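Local coordinates for concanavalin A-like lectin protein kinase family protein (Theobroma cacao, PDB 6CTH) that probably transfers phosphate from ATP to protein substrates through its kinase domain, here holding magnesium and an oxindole sulfonamide inhibitor, at residues 138-143 against 192-197; 198-203 against 276-281; 181-186 against 213-218; 72-77 against 123-128. One frame throughout, in Å; residues are numbered along the deposited sequence.

Contact 1 of 4, residues 138-143 against 192-197; sequences LHRDIK and GKASKE. With MG (magnesium ion), chain C.
One short bond and one long one grip Asp141 OD2, the acidic oxygen of the HRD motif in the kinase catalytic loop: the magnesium ion binds it at 2.0 Å, and Lys143 NZ makes a long salt bridge to Asp141 OD2 at 3.8 Å. Lys143 NZ also bonds to Thr180 OG1, which holds Asp141 OD1 as well. Four waters and Asp159, of the DFG motif, complete six ligands around the metal. Two positive charges beside one carboxylate should favour its ionised form. The turn of the loop is braced from within, as Asp141 N donates to His139 ND1 in the plane of the imidazole (2.9 Å, N-H...N angle 147°). Residues 138-143 meet 192-197 well away from the metal, through Leu138 and Arg140 on the loop side, without a hydrogen bond across. Leu138 leaves the backbone with CG beside its own N (chi1 -61°) and plants both methyls on the opposing main chain, CD1 lying 3.7 Å from Ala194 O while CD2 stands 3.5 Å from Lys196 N. That nitrogen belongs to the first turn of helix 196-212, for which Ser195 is the N-cap. Lys196 adds the foot of its chain, CG beside Leu138 CD2, while its extended chain carries NZ to a salt bridge with Glu131. The Arg140 chain bends at chi3 (70°), sending the guanidinium to the carbonyls of Leu162 and Leu176. On the way it skims the Ala194 methyl with CG, CD and NE, the nearest approach being Arg140 NE to Ala194 CB at 3.9 Å.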
loop_
_atom_site.group_PDB
_atom_site.type_symbol
_atom_site.label_atom_id
_atom_site.label_comp_id
_atom_site.label_asym_id
_atom_site.label_seq_id
_atom_site.Cartn_x
_atom_site.Cartn_y
_atom_site.Cartn_z
ATOM N N LEU A 138 -4.393 -10.396 -7.337
ATOM C CA LEU A 138 -4.466 -8.973 -7.662
ATOM C C LEU A 138 -4.930 -8.325 -6.397
ATOM O O LEU A 138 -5.929 -8.744 -5.828
ATOM C CB LEU A 138 -5.477 -8.722 -8.774
ATOM C CG LEU A 138 -5.172 -9.415 -10.082
ATOM C CD1 LEU A 138 -6.234 -9.053 -11.107
ATOM C CD2 LEU A 138 -3.816 -9.013 -10.590
ATOM N N HIS A 139 -4.158 -7.371 -5.905
ATOM C CA HIS A 139 -4.407 -6.751 -4.603
ATOM C C HIS A 139 -5.604 -5.784 -4.620
ATOM O O HIS A 139 -6.495 -5.837 -3.725
ATOM C CB HIS A 139 -3.132 -6.024 -4.165
ATOM C CG HIS A 139 -3.210 -5.447 -2.794
ATOM N ND1 HIS A 139 -3.941 -4.287 -2.497
ATOM C CD2 HIS A 139 -2.708 -5.896 -1.618
ATOM C CE1 HIS A 139 -3.835 -4.044 -1.197
ATOM N NE2 HIS A 139 -3.114 -5.019 -0.637
ATOM N N ARG A 140 -5.574 -4.868 -5.575
ATOM C CA ARG A 140 -6.666 -3.938 -5.823
ATOM C C ARG A 140 -6.785 -2.753 -4.878
ATOM O O ARG A 140 -7.661 -1.917 -5.053
ATOM C CB ARG A 140 -7.987 -4.690 -5.954
ATOM C CG ARG A 140 -8.011 -5.607 -7.162
ATOM C CD ARG A 140 -9.318 -6.356 -7.281
ATOM N NE ARG A 140 -10.414 -5.476 -7.654
ATOM C CZ ARG A 140 -11.609 -5.488 -7.081
ATOM N NH1 ARG A 140 -11.870 -6.336 -6.100
ATOM N NH2 ARG A 140 -12.547 -4.650 -7.488
ATOM N N ASP A 141 -5.896 -2.660 -3.900
ATOM C CA ASP A 141 -5.916 -1.494 -3.011
ATOM C C ASP A 141 -4.559 -1.106 -2.486
ATOM O O ASP A 141 -4.370 -0.818 -1.291
ATOM C CB ASP A 141 -6.917 -1.699 -1.903
ATOM C CG ASP A 141 -7.408 -0.378 -1.279
ATOM O OD1 ASP A 141 -7.233 0.695 -1.883
ATOM O OD2 ASP A 141 -8.023 -0.478 -0.202
ATOM N N ILE A 142 -3.597 -1.095 -3.377
ATOM C CA ILE A 142 -2.289 -0.664 -3.020
ATOM C C ILE A 142 -2.301 0.843 -2.722
ATOM O O ILE A 142 -2.662 1.610 -3.605
ATOM C CB ILE A 142 -1.304 -1.031 -4.117
ATOM C CG1 ILE A 142 -1.189 -2.570 -4.217
ATOM C CG2 ILE A 142 0.035 -0.388 -3.878
ATOM C CD1 ILE A 142 -0.598 -3.027 -5.549
ATOM N N LYS A 143 -1.864 1.238 -1.527
ATOM C CA LYS A 143 -1.716 2.621 -1.144
ATOM C C LYS A 143 -0.886 2.670 0.154
ATOM O O LYS A 143 -0.708 1.631 0.798
ATOM C CB LYS A 143 -3.104 3.257 -0.912
ATOM C CG LYS A 143 -3.969 2.514 0.040
ATOM C CD LYS A 143 -5.386 3.148 0.174
ATOM C CE LYS A 143 -6.335 2.415 1.050
ATOM N NZ LYS A 143 -7.674 3.092 1.169
ATOM N N GLY A 192 -13.840 -1.379 -15.790
ATOM C CA GLY A 192 -14.043 -2.174 -14.598
ATOM C C GLY A 192 -13.023 -3.273 -14.386
ATOM O O GLY A 192 -13.063 -3.946 -13.379
ATOM N N LYS A 193 -12.099 -3.453 -15.315
ATOM C CA LYS A 193 -11.250 -4.659 -15.339
ATOM C C LYS A 193 -10.017 -4.455 -14.452
ATOM O O LYS A 193 -9.252 -3.509 -14.706
ATOM C CB LYS A 193 -10.824 -4.948 -16.780
ATOM N N ALA A 194 -9.837 -5.305 -13.436
ATOM C CA ALA A 194 -8.608 -5.312 -12.623
ATOM C C ALA A 194 -7.579 -6.251 -13.258
ATOM O O ALA A 194 -7.938 -7.250 -13.824
ATOM C CB ALA A 194 -8.878 -5.748 -11.214
ATOM N N SER A 195 -6.315 -5.892 -13.160
ATOM C CA SER A 195 -5.226 -6.671 -13.783
ATOM C C SER A 195 -3.939 -6.428 -13.057
ATOM O O SER A 195 -3.844 -5.553 -12.207
ATOM C CB SER A 195 -5.064 -6.228 -15.231
ATOM O OG SER A 195 -4.732 -4.832 -15.275
ATOM N N LYS A 196 -2.901 -7.171 -13.448
ATOM C CA LYS A 196 -1.572 -6.884 -12.919
ATOM C C LYS A 196 -1.203 -5.412 -13.192
ATOM O O LYS A 196 -0.657 -4.748 -12.339
ATOM C CB LYS A 196 -0.512 -7.798 -13.561
ATOM C CG LYS A 196 -0.674 -9.271 -13.159
ATOM C CD LYS A 196 0.322 -10.177 -13.911
ATOM C CE LYS A 196 -0.048 -11.638 -13.652
ATOM N NZ LYS A 196 0.782 -12.530 -14.551
ATOM N N GLU A 197 -1.567 -4.944 -14.368
ATOM C CA GLU A 197 -1.256 -3.567 -14.811
ATOM C C GLU A 197 -2.005 -2.494 -13.969
ATOM O O GLU A 197 -1.470 -1.398 -13.736
ATOM C CB GLU A 197 -1.571 -3.397 -16.298
ATOM C CG GLU A 197 -0.652 -4.144 -17.268
ATOM C CD GLU A 197 -0.886 -5.631 -17.252
ATOM O OE1 GLU A 197 -2.027 -6.061 -16.978
ATOM O OE2 GLU A 197 0.085 -6.423 -17.420
HETATM MG MG MG C . -8.931 -1.556 1.211
HETATM O O HOH W 1 -8.591 -0.081 2.552
HETATM O O HOH W 2 -10.711 -0.718 0.525
HETATM O O HOH W 3 -10.195 -2.771 2.550
HETATM O O HOH W 4 -9.141 -3.258 -0.011
#

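Contact 2 of 4, residues 198-203 against 276-281; sequences SDVYSF and LRPSIR
Apolar contacts, a guanidinium packed on a tyrosine, and a CH-pi contact join residues 198-203 to 276-281, with no hydrogen bond between them. In the van der Waals centre Val200 points at the chain leading into helix 280-287. Its CG1, anti to the backbone N, reaches 3.6 Å from Pro278 O and 4.2 Å from Pro278 CD, and CG2 lies alongside the same carbonyl, so the two methyls straddle it. The CH-pi contact is nearly ideal: Ile280 CD1 sits 4.1 Å from the centroid of the Phe203 ring and only 1° off the ring normal, its last torsion (chi2 69°) folding the methyl over the middle of the face. The charged part belongs to Arg277, whose chain runs extended to NE and lays one guanidinium face against Tyr201. Tyr201 CD2 stands 3.6 Å above that plane, toward its rim, and Tyr201 CB is 3.8 Å from Arg277 NH1. With ring and guanidinium planes 66° apart, the two cross obliquely and do not stack. The edge of the guanidinium faces Ser198 N without bonding to it. Arg277 is fixed instead by a salt bridge from NH1 to Glu187 of the APE motif, a pairing familiar from many protein kinases, and by NE donating to His271 O. Most of the contact is buried in the C-lobe: helix 196-212 runs through its core, helix 256-269 packs on Val200, Phe203 and Pro278, and helix 112-132 packs on Phe203 and Ile280.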
loop_
_atom_site.group_PDB
_atom_site.type_symbol
_atom_site.label_atom_id
_atom_site.label_comp_id
_atom_site.label_asym_id
_atom_site.label_seq_id
_atom_site.Cartn_x
_atom_site.Cartn_y
_atom_site.Cartn_z
ATOM N N SER A 198 -3.224 -2.774 -13.537
ATOM C CA SER A 198 -3.899 -1.861 -12.611
ATOM C C SER A 198 -3.219 -1.803 -11.215
ATOM O O SER A 198 -3.118 -0.738 -10.642
ATOM C CB SER A 198 -5.433 -2.072 -12.550
ATOM O OG SER A 198 -5.789 -3.270 -11.886
ATOM N N ASP A 199 -2.700 -2.935 -10.753
ATOM C CA ASP A 199 -1.928 -2.974 -9.522
ATOM C C ASP A 199 -0.626 -2.177 -9.702
ATOM O O ASP A 199 -0.212 -1.456 -8.808
ATOM C CB ASP A 199 -1.591 -4.415 -9.137
ATOM C CG ASP A 199 -2.606 -5.029 -8.191
ATOM O OD1 ASP A 199 -3.558 -4.338 -7.786
ATOM O OD2 ASP A 199 -2.442 -6.216 -7.853
ATOM N N VAL A 200 0.026 -2.328 -10.859
ATOM C CA VAL A 200 1.278 -1.609 -11.141
ATOM C C VAL A 200 0.997 -0.075 -11.164
ATOM O O VAL A 200 1.790 0.672 -10.688
ATOM C CB VAL A 200 1.978 -2.158 -12.419
ATOM C CG1 VAL A 200 3.002 -1.185 -12.970
ATOM C CG2 VAL A 200 2.625 -3.490 -12.080
ATOM N N TYR A 201 -0.140 0.338 -11.684
ATOM C CA TYR A 201 -0.544 1.777 -11.676
ATOM C C TYR A 201 -0.539 2.286 -10.235
ATOM O O TYR A 201 0.133 3.285 -9.925
ATOM C CB TYR A 201 -1.864 1.934 -12.365
ATOM C CG TYR A 201 -2.322 3.400 -12.321
ATOM C CD1 TYR A 201 -2.928 3.933 -11.196
ATOM C CD2 TYR A 201 -2.064 4.223 -13.398
ATOM C CE1 TYR A 201 -3.284 5.272 -11.165
ATOM C CE2 TYR A 201 -2.398 5.570 -13.366
ATOM C CZ TYR A 201 -3.027 6.046 -12.269
ATOM O OH TYR A 201 -3.380 7.410 -12.237
ATOM N N SER A 202 -1.199 1.557 -9.323
ATOM C CA SER A 202 -1.245 1.973 -7.921
ATOM C C SER A 202 0.149 2.027 -7.328
ATOM O O SER A 202 0.471 2.934 -6.603
ATOM C CB SER A 202 -2.078 1.006 -7.083
ATOM O OG SER A 202 -3.363 0.782 -7.654
ATOM N N PHE A 203 0.988 1.026 -7.637
ATOM C CA PHE A 203 2.383 1.046 -7.186
ATOM C C PHE A 203 3.128 2.327 -7.644
ATOM O O PHE A 203 3.908 2.920 -6.873
ATOM C CB PHE A 203 3.125 -0.233 -7.721
ATOM C CG PHE A 203 4.618 -0.224 -7.492
ATOM C CD1 PHE A 203 5.156 -0.717 -6.331
ATOM C CD2 PHE A 203 5.469 0.310 -8.444
ATOM C CE1 PHE A 203 6.534 -0.673 -6.101
ATOM C CE2 PHE A 203 6.838 0.370 -8.218
ATOM C CZ PHE A 203 7.373 -0.136 -7.047
ATOM N N LEU A 276 1.295 0.128 -21.821
ATOM C CA LEU A 276 2.646 0.665 -21.762
ATOM C C LEU A 276 3.276 0.553 -20.405
ATOM O O LEU A 276 4.416 1.000 -20.213
ATOM C CB LEU A 276 2.606 2.149 -22.181
ATOM C CG LEU A 276 2.038 2.468 -23.577
ATOM C CD1 LEU A 276 2.254 3.957 -23.920
ATOM C CD2 LEU A 276 2.696 1.622 -24.656
ATOM N N ARG A 277 2.549 -0.004 -19.417
ATOM C CA ARG A 277 3.106 -0.170 -18.097
ATOM C C ARG A 277 3.983 -1.408 -18.047
ATOM O O ARG A 277 3.710 -2.397 -18.749
ATOM C CB ARG A 277 1.990 -0.296 -17.038
ATOM C CG ARG A 277 1.104 0.958 -16.941
ATOM C CD ARG A 277 -0.032 0.812 -15.959
ATOM N NE ARG A 277 -1.071 1.792 -16.265
ATOM C CZ ARG A 277 -2.366 1.551 -16.231
ATOM N NH1 ARG A 277 -2.841 0.412 -15.755
ATOM N NH2 ARG A 277 -3.188 2.466 -16.661
ATOM N N PRO A 278 5.038 -1.368 -17.219
ATOM C CA PRO A 278 5.921 -2.505 -17.061
ATOM C C PRO A 278 5.314 -3.611 -16.220
ATOM O O PRO A 278 4.359 -3.368 -15.489
ATOM C CB PRO A 278 7.095 -1.917 -16.292
ATOM C CG PRO A 278 6.468 -0.831 -15.441
ATOM C CD PRO A 278 5.413 -0.263 -16.326
ATOM N N SER A 279 5.916 -4.797 -16.294
ATOM C CA SER A 279 5.718 -5.796 -15.287
ATOM C C SER A 279 6.475 -5.406 -14.026
ATOM O O SER A 279 7.467 -4.672 -14.057
ATOM C CB SER A 279 6.195 -7.173 -15.735
ATOM O OG SER A 279 7.607 -7.216 -15.881
ATOM N N ILE A 280 6.050 -5.949 -12.876
ATOM C CA ILE A 280 6.743 -5.595 -11.651
ATOM C C ILE A 280 8.196 -6.156 -11.675
ATOM O O ILE A 280 9.086 -5.569 -11.085
ATOM C CB ILE A 280 5.960 -6.008 -10.385
ATOM C CG1 ILE A 280 6.545 -5.342 -9.141
ATOM C CG2 ILE A 280 5.871 -7.512 -10.255
ATOM C CD1 ILE A 280 6.333 -3.862 -9.087
ATOM N N ARG A 281 8.426 -7.279 -12.331
ATOM C CA ARG A 281 9.795 -7.772 -12.460
ATOM C C ARG A 281 10.698 -6.780 -13.223
ATOM O O ARG A 281 11.842 -6.546 -12.822
ATOM C CB ARG A 281 9.818 -9.168 -13.090
ATOM C CG ARG A 281 11.189 -9.795 -13.050
ATOM C CD ARG A 281 11.195 -11.220 -13.600
ATOM N NE ARG A 281 10.219 -12.153 -13.020
ATOM C CZ ARG A 281 10.414 -12.878 -11.949
ATOM N NH1 ARG A 281 11.491 -12.703 -11.238
ATOM N NH2 ARG A 281 9.471 -13.689 -11.561
#

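Contact 3 of 4, residues 181-186 against 213-218; sequences VGYMAP and GRRSIE
One hydrogen bond crosses between residues 181-186, which run into the APE motif at the end of the kinase activation segment, and the loop 213-218: Ser216 OG gives its proton to Gly182 O at 2.9 Å. With OG anti to the backbone N (chi1 -178°), the hydroxyl arrives in the carbonyl plane on a lone pair, the C=O...O angle being 123°. Beside it, Ile217 CG2 rests 3.4 Å from Val181 O and 3.7 Å from Gly182 CA, fitting closely because glycine carries no side chain on the facing side. CG1 of Ile217 takes the crowded position between backbone N and carbonyl carbon (chi1 57°). Tyr183 reaches across with its ring end, OH lying 4.1 Å from Ser216 CB and close to Arg215 CG. A second shell sets these groups. A type I turn, Arg215 to Glu218, presents Ser216 and Ile217, while Glu209 OE2 on helix 196-212 binds both Tyr183 OH and Ser216 N. Farther back, Ser202 OG holds Tyr183 O. The direct join is a neutral hydrogen bond flanked by aliphatic carbon, while the carboxylate of Glu209, probably ionised, bridges both segments from behind.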
loop_
_atom_site.group_PDB
_atom_site.type_symbol
_atom_site.label_atom_id
_atom_site.label_comp_id
_atom_site.label_asym_id
_atom_site.label_seq_id
_atom_site.Cartn_x
_atom_site.Cartn_y
_atom_site.Cartn_z
ATOM N N VAL A 181 -9.934 6.012 -4.593
ATOM C CA VAL A 181 -9.782 7.148 -5.470
ATOM C C VAL A 181 -8.399 7.769 -5.295
ATOM O O VAL A 181 -8.009 8.018 -4.139
ATOM C CB VAL A 181 -10.977 8.133 -5.103
ATOM C CG1 VAL A 181 -10.642 9.543 -5.516
ATOM C CG2 VAL A 181 -12.160 7.594 -5.871
ATOM N N GLY A 182 -7.684 7.961 -6.400
ATOM C CA GLY A 182 -6.312 8.490 -6.436
ATOM C C GLY A 182 -5.251 7.425 -6.730
ATOM O O GLY A 182 -4.098 7.742 -7.045
ATOM N N TYR A 183 -5.662 6.171 -6.565
ATOM C CA TYR A 183 -4.805 5.000 -6.851
ATOM C C TYR A 183 -5.350 4.086 -7.913
ATOM O O TYR A 183 -4.738 2.989 -8.155
ATOM C CB TYR A 183 -4.604 4.161 -5.566
ATOM C CG TYR A 183 -4.099 5.051 -4.527
ATOM C CD1 TYR A 183 -2.752 5.295 -4.380
ATOM C CD2 TYR A 183 -5.003 5.790 -3.744
ATOM C CE1 TYR A 183 -2.301 6.217 -3.452
ATOM C CE2 TYR A 183 -4.546 6.711 -2.836
ATOM C CZ TYR A 183 -3.208 6.915 -2.683
ATOM O OH TYR A 183 -2.830 7.866 -1.786
ATOM N N MET A 184 -6.442 4.478 -8.560
ATOM C CA MET A 184 -7.110 3.622 -9.507
ATOM C C MET A 184 -6.778 3.995 -10.929
ATOM O O MET A 184 -6.912 5.178 -11.336
ATOM C CB MET A 184 -8.607 3.632 -9.261
ATOM C CG MET A 184 -9.031 2.905 -7.996
ATOM S SD MET A 184 -10.770 3.191 -7.596
ATOM C CE MET A 184 -11.608 2.061 -8.676
ATOM N N ALA A 185 -6.294 3.021 -11.699
ATOM C CA ALA A 185 -5.968 3.240 -13.097
ATOM C C ALA A 185 -7.185 3.659 -13.912
ATOM O O ALA A 185 -8.305 3.239 -13.608
ATOM C CB ALA A 185 -5.376 1.945 -13.706
ATOM N N PRO A 186 -6.976 4.466 -14.970
ATOM C CA PRO A 186 -8.168 4.941 -15.698
ATOM C C PRO A 186 -9.091 3.875 -16.282
ATOM O O PRO A 186 -10.325 4.064 -16.232
ATOM C CB PRO A 186 -7.601 5.858 -16.814
ATOM C CG PRO A 186 -6.171 5.598 -16.840
ATOM C CD PRO A 186 -5.732 5.018 -15.516
ATOM N N GLY A 213 6.735 13.052 -0.783
ATOM C CA GLY A 213 6.030 13.319 0.452
ATOM C C GLY A 213 4.683 13.984 0.280
ATOM O O GLY A 213 4.219 14.658 1.196
ATOM N N ARG A 214 4.050 13.814 -0.883
ATOM C CA ARG A 214 2.780 14.450 -1.220
ATOM C C ARG A 214 1.764 13.373 -1.545
ATOM O O ARG A 214 2.094 12.419 -2.276
ATOM C CB ARG A 214 2.922 15.332 -2.452
ATOM C CG ARG A 214 3.797 16.547 -2.198
ATOM C CD ARG A 214 4.022 17.334 -3.471
ATOM N NE ARG A 214 5.034 18.385 -3.306
ATOM C CZ ARG A 214 4.822 19.600 -2.780
ATOM N NH1 ARG A 214 3.625 19.956 -2.316
ATOM N NH2 ARG A 214 5.848 20.465 -2.705
ATOM N N ARG A 215 0.552 13.530 -0.987
ATOM C CA ARG A 215 -0.517 12.615 -1.249
ATOM C C ARG A 215 -1.070 12.791 -2.670
ATOM O O ARG A 215 -1.228 13.939 -3.169
ATOM C CB ARG A 215 -1.620 12.808 -0.186
ATOM C CG ARG A 215 -2.636 11.683 -0.160
ATOM C CD ARG A 215 -3.749 11.945 0.845
ATOM N NE ARG A 215 -3.299 12.088 2.216
ATOM C CZ ARG A 215 -3.129 11.102 3.095
ATOM N NH1 ARG A 215 -3.296 9.833 2.750
ATOM N NH2 ARG A 215 -2.779 11.396 4.353
ATOM N N SER A 216 -1.406 11.669 -3.311
ATOM C CA SER A 216 -1.941 11.651 -4.670
ATOM C C SER A 216 -3.101 12.638 -4.868
ATOM O O SER A 216 -3.083 13.379 -5.855
ATOM C CB SER A 216 -2.488 10.267 -5.034
ATOM O OG SER A 216 -2.952 10.279 -6.371
ATOM N N ILE A 217 -4.086 12.534 -3.992
ATOM C CA ILE A 217 -5.379 13.276 -4.093
ATOM C C ILE A 217 -5.314 14.680 -3.477
ATOM O O ILE A 217 -6.306 15.407 -3.588
ATOM C CB ILE A 217 -6.559 12.574 -3.351
ATOM C CG1 ILE A 217 -6.253 12.341 -1.873
ATOM C CG2 ILE A 217 -6.934 11.231 -3.982
ATOM C CD1 ILE A 217 -7.476 12.090 -0.992
ATOM N N GLU A 218 -4.255 14.999 -2.724
ATOM C CA GLU A 218 -4.162 16.286 -1.928
ATOM C C GLU A 218 -2.701 16.680 -1.848
ATOM O O GLU A 218 -2.067 16.558 -0.788
ATOM C CB GLU A 218 -4.683 16.065 -0.485
ATOM C CG GLU A 218 -4.605 17.292 0.451
ATOM C CD GLU A 218 -5.077 17.054 1.885
ATOM O OE1 GLU A 218 -4.957 15.928 2.452
ATOM O OE2 GLU A 218 -5.536 18.055 2.465
#

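Contact 4 of 4, residues 72-77 against 123-128; sequences KNLVKL and ASALLY
Leu74 and Ala125 form the tight half of this contact, a buried seam along one side of helix 112-132. Leu74 holds CG beside its backbone N (chi1 -65°) and splits its methyls between two helix residues one turn apart. CD1 presses on the Tyr128 ring obliquely near one side, 3.5 Å from Tyr128 CD2, and CD2 lies 3.9 Å from Ala125 CB. The small Ala125 methyl lets the backbone come in close, Asn73 O standing 3.4 Å from Ala125 CB with the CB of Asn73 next to it. Tyr128 is kept in place at its far end, where OH bonds to Arg70 N. Toward solvent the grip loosens and becomes polar. Lys72 curls back so that NZ donates to Asn73 OD1 at 2.7 Å, in the amide plane and on a lone pair, and across the contact OD1 meets just Ser124 CB. From Lys72 NZ a water bridges to Ser124 OG, 2.9 Å from Lys72 NZ and 2.7 Å from Ser124 OG, so a single molecule spans the edge of the contact. The other end of the Asn73 amide, ND2, bonds to Ala155 O. A histidine two places before the asparagine, as with His71 here, matches the HxN motif of many protein kinases, by which the loop from helix 54-66 to strand 77-83 docks this N-lobe element onto the C-lobe.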
loop_
_atom_site.group_PDB
_atom_site.type_symbol
_atom_site.label_atom_id
_atom_site.label_comp_id
_atom_site.label_asym_id
_atom_site.label_seq_id
_atom_site.Cartn_x
_atom_site.Cartn_y
_atom_site.Cartn_z
ATOM N N LYS A 72 8.206 -11.996 3.354
ATOM C CA LYS A 72 8.780 -10.988 4.255
ATOM C C LYS A 72 8.131 -9.602 4.076
ATOM O O LYS A 72 8.105 -8.813 4.999
ATOM C CB LYS A 72 10.293 -10.847 4.152
ATOM C CG LYS A 72 10.776 -10.234 2.890
ATOM C CD LYS A 72 12.284 -10.391 2.652
ATOM C CE LYS A 72 12.604 -10.022 1.216
ATOM N NZ LYS A 72 12.469 -8.584 0.848
ATOM N N ASN A 73 7.620 -9.327 2.906
ATOM C CA ASN A 73 7.020 -8.002 2.642
ATOM C C ASN A 73 5.490 -8.067 2.580
ATOM O O ASN A 73 4.876 -7.165 2.018
ATOM C CB ASN A 73 7.620 -7.394 1.416
ATOM C CG ASN A 73 9.138 -7.227 1.536
ATOM O OD1 ASN A 73 9.893 -7.809 0.756
ATOM N ND2 ASN A 73 9.583 -6.492 2.548
ATOM N N LEU A 74 4.889 -9.090 3.181
ATOM C CA LEU A 74 3.447 -9.159 3.346
ATOM C C LEU A 74 3.035 -9.306 4.793
ATOM O O LEU A 74 3.647 -10.089 5.550
ATOM C CB LEU A 74 2.842 -10.279 2.525
ATOM C CG LEU A 74 2.948 -10.168 1.017
ATOM C CD1 LEU A 74 2.364 -11.411 0.391
ATOM C CD2 LEU A 74 2.155 -8.965 0.530
ATOM N N VAL A 75 1.946 -8.619 5.190
ATOM C CA VAL A 75 1.425 -8.795 6.523
ATOM C C VAL A 75 0.861 -10.202 6.701
ATOM O O VAL A 75 0.180 -10.706 5.798
ATOM C CB VAL A 75 0.286 -7.761 6.762
ATOM C CG1 VAL A 75 -0.448 -8.051 8.052
ATOM C CG2 VAL A 75 0.867 -6.371 6.739
ATOM N N LYS A 76 1.210 -10.857 7.815
ATOM C CA LYS A 76 0.693 -12.184 8.200
ATOM C C LYS A 76 -0.512 -12.123 9.125
ATOM O O LYS A 76 -0.581 -11.249 10.015
ATOM C CB LYS A 76 1.800 -13.073 8.918
ATOM N N LEU A 77 -1.498 -12.981 8.877
ATOM C CA LEU A 77 -2.623 -13.141 9.763
ATOM C C LEU A 77 -2.212 -14.078 10.886
ATOM O O LEU A 77 -1.572 -15.097 10.630
ATOM C CB LEU A 77 -3.809 -13.712 9.011
ATOM C CG LEU A 77 -5.160 -13.654 9.711
ATOM C CD1 LEU A 77 -5.572 -12.213 9.942
ATOM C CD2 LEU A 77 -6.215 -14.415 8.916
ATOM N N ALA A 123 7.837 -3.562 -4.083
ATOM C CA ALA A 123 7.958 -4.203 -5.405
ATOM C C ALA A 123 8.097 -5.732 -5.252
ATOM O O ALA A 123 7.458 -6.488 -5.982
ATOM C CB ALA A 123 9.107 -3.646 -6.201
ATOM N N SER A 124 8.879 -6.121 -4.260
ATOM C CA SER A 124 9.067 -7.570 -3.905
ATOM C C SER A 124 7.756 -8.214 -3.530
ATOM O O SER A 124 7.442 -9.325 -3.972
ATOM C CB SER A 124 10.114 -7.729 -2.805
ATOM O OG SER A 124 11.405 -7.459 -3.366
ATOM N N ALA A 125 6.964 -7.521 -2.700
ATOM C CA ALA A 125 5.624 -8.019 -2.367
ATOM C C ALA A 125 4.761 -8.246 -3.601
ATOM O O ALA A 125 4.106 -9.262 -3.722
ATOM C CB ALA A 125 4.935 -7.067 -1.392
ATOM N N LEU A 126 4.733 -7.259 -4.480
ATOM C CA LEU A 126 3.934 -7.329 -5.682
ATOM C C LEU A 126 4.393 -8.452 -6.609
ATOM O O LEU A 126 3.590 -9.102 -7.238
ATOM C CB LEU A 126 3.946 -5.988 -6.396
ATOM C CG LEU A 126 2.740 -5.685 -7.265
ATOM C CD1 LEU A 126 1.452 -6.122 -6.600
ATOM C CD2 LEU A 126 2.689 -4.205 -7.609
ATOM N N LEU A 127 5.697 -8.636 -6.712
ATOM C CA LEU A 127 6.237 -9.720 -7.557
ATOM C C LEU A 127 5.721 -11.057 -7.040
ATOM O O LEU A 127 5.298 -11.918 -7.801
ATOM C CB LEU A 127 7.749 -9.707 -7.561
ATOM C CG LEU A 127 8.433 -10.774 -8.396
ATOM C CD1 LEU A 127 8.092 -10.643 -9.856
ATOM C CD2 LEU A 127 9.959 -10.732 -8.204
ATOM N N TYR A 128 5.781 -11.205 -5.737
ATOM C CA TYR A 128 5.283 -12.438 -5.090
ATOM C C TYR A 128 3.792 -12.639 -5.368
ATOM O O TYR A 128 3.323 -13.725 -5.768
ATOM C CB TYR A 128 5.607 -12.416 -3.628
ATOM C CG TYR A 128 4.999 -13.571 -2.820
ATOM C CD1 TYR A 128 5.605 -14.800 -2.809
ATOM C CD2 TYR A 128 3.847 -13.413 -2.046
ATOM C CE1 TYR A 128 5.072 -15.869 -2.080
ATOM C CE2 TYR A 128 3.312 -14.457 -1.313
ATOM C CZ TYR A 128 3.939 -15.686 -1.309
ATOM O OH TYR A 128 3.367 -16.691 -0.577
HETATM O O HOH W 5 13.437 -7.224 -1.571
#

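From the N terminus, contact 4 closes first, bridging residues 72-77 to 123-128 and so tying the loop after helix 54-66 to helix 112-132. Contact 1 opens only afterwards, joining the catalytic loop to the start of helix 196-212, and contact 2 follows in series from that same helix to the start of helix 280-287. Contact 3 crosses both, since 181-186 falls inside the loop of contact 1 and 213-218 inside that of contact 2; no pair nests. Asp199 of contact 2 bonds to both His139 N and Arg140 N of contact 1, while Ile280 of contact 2 packs on Ala123 and Leu127 of contact 4. Helix 196-212 thus joins catalytic loop, activation segment and C-terminal helices.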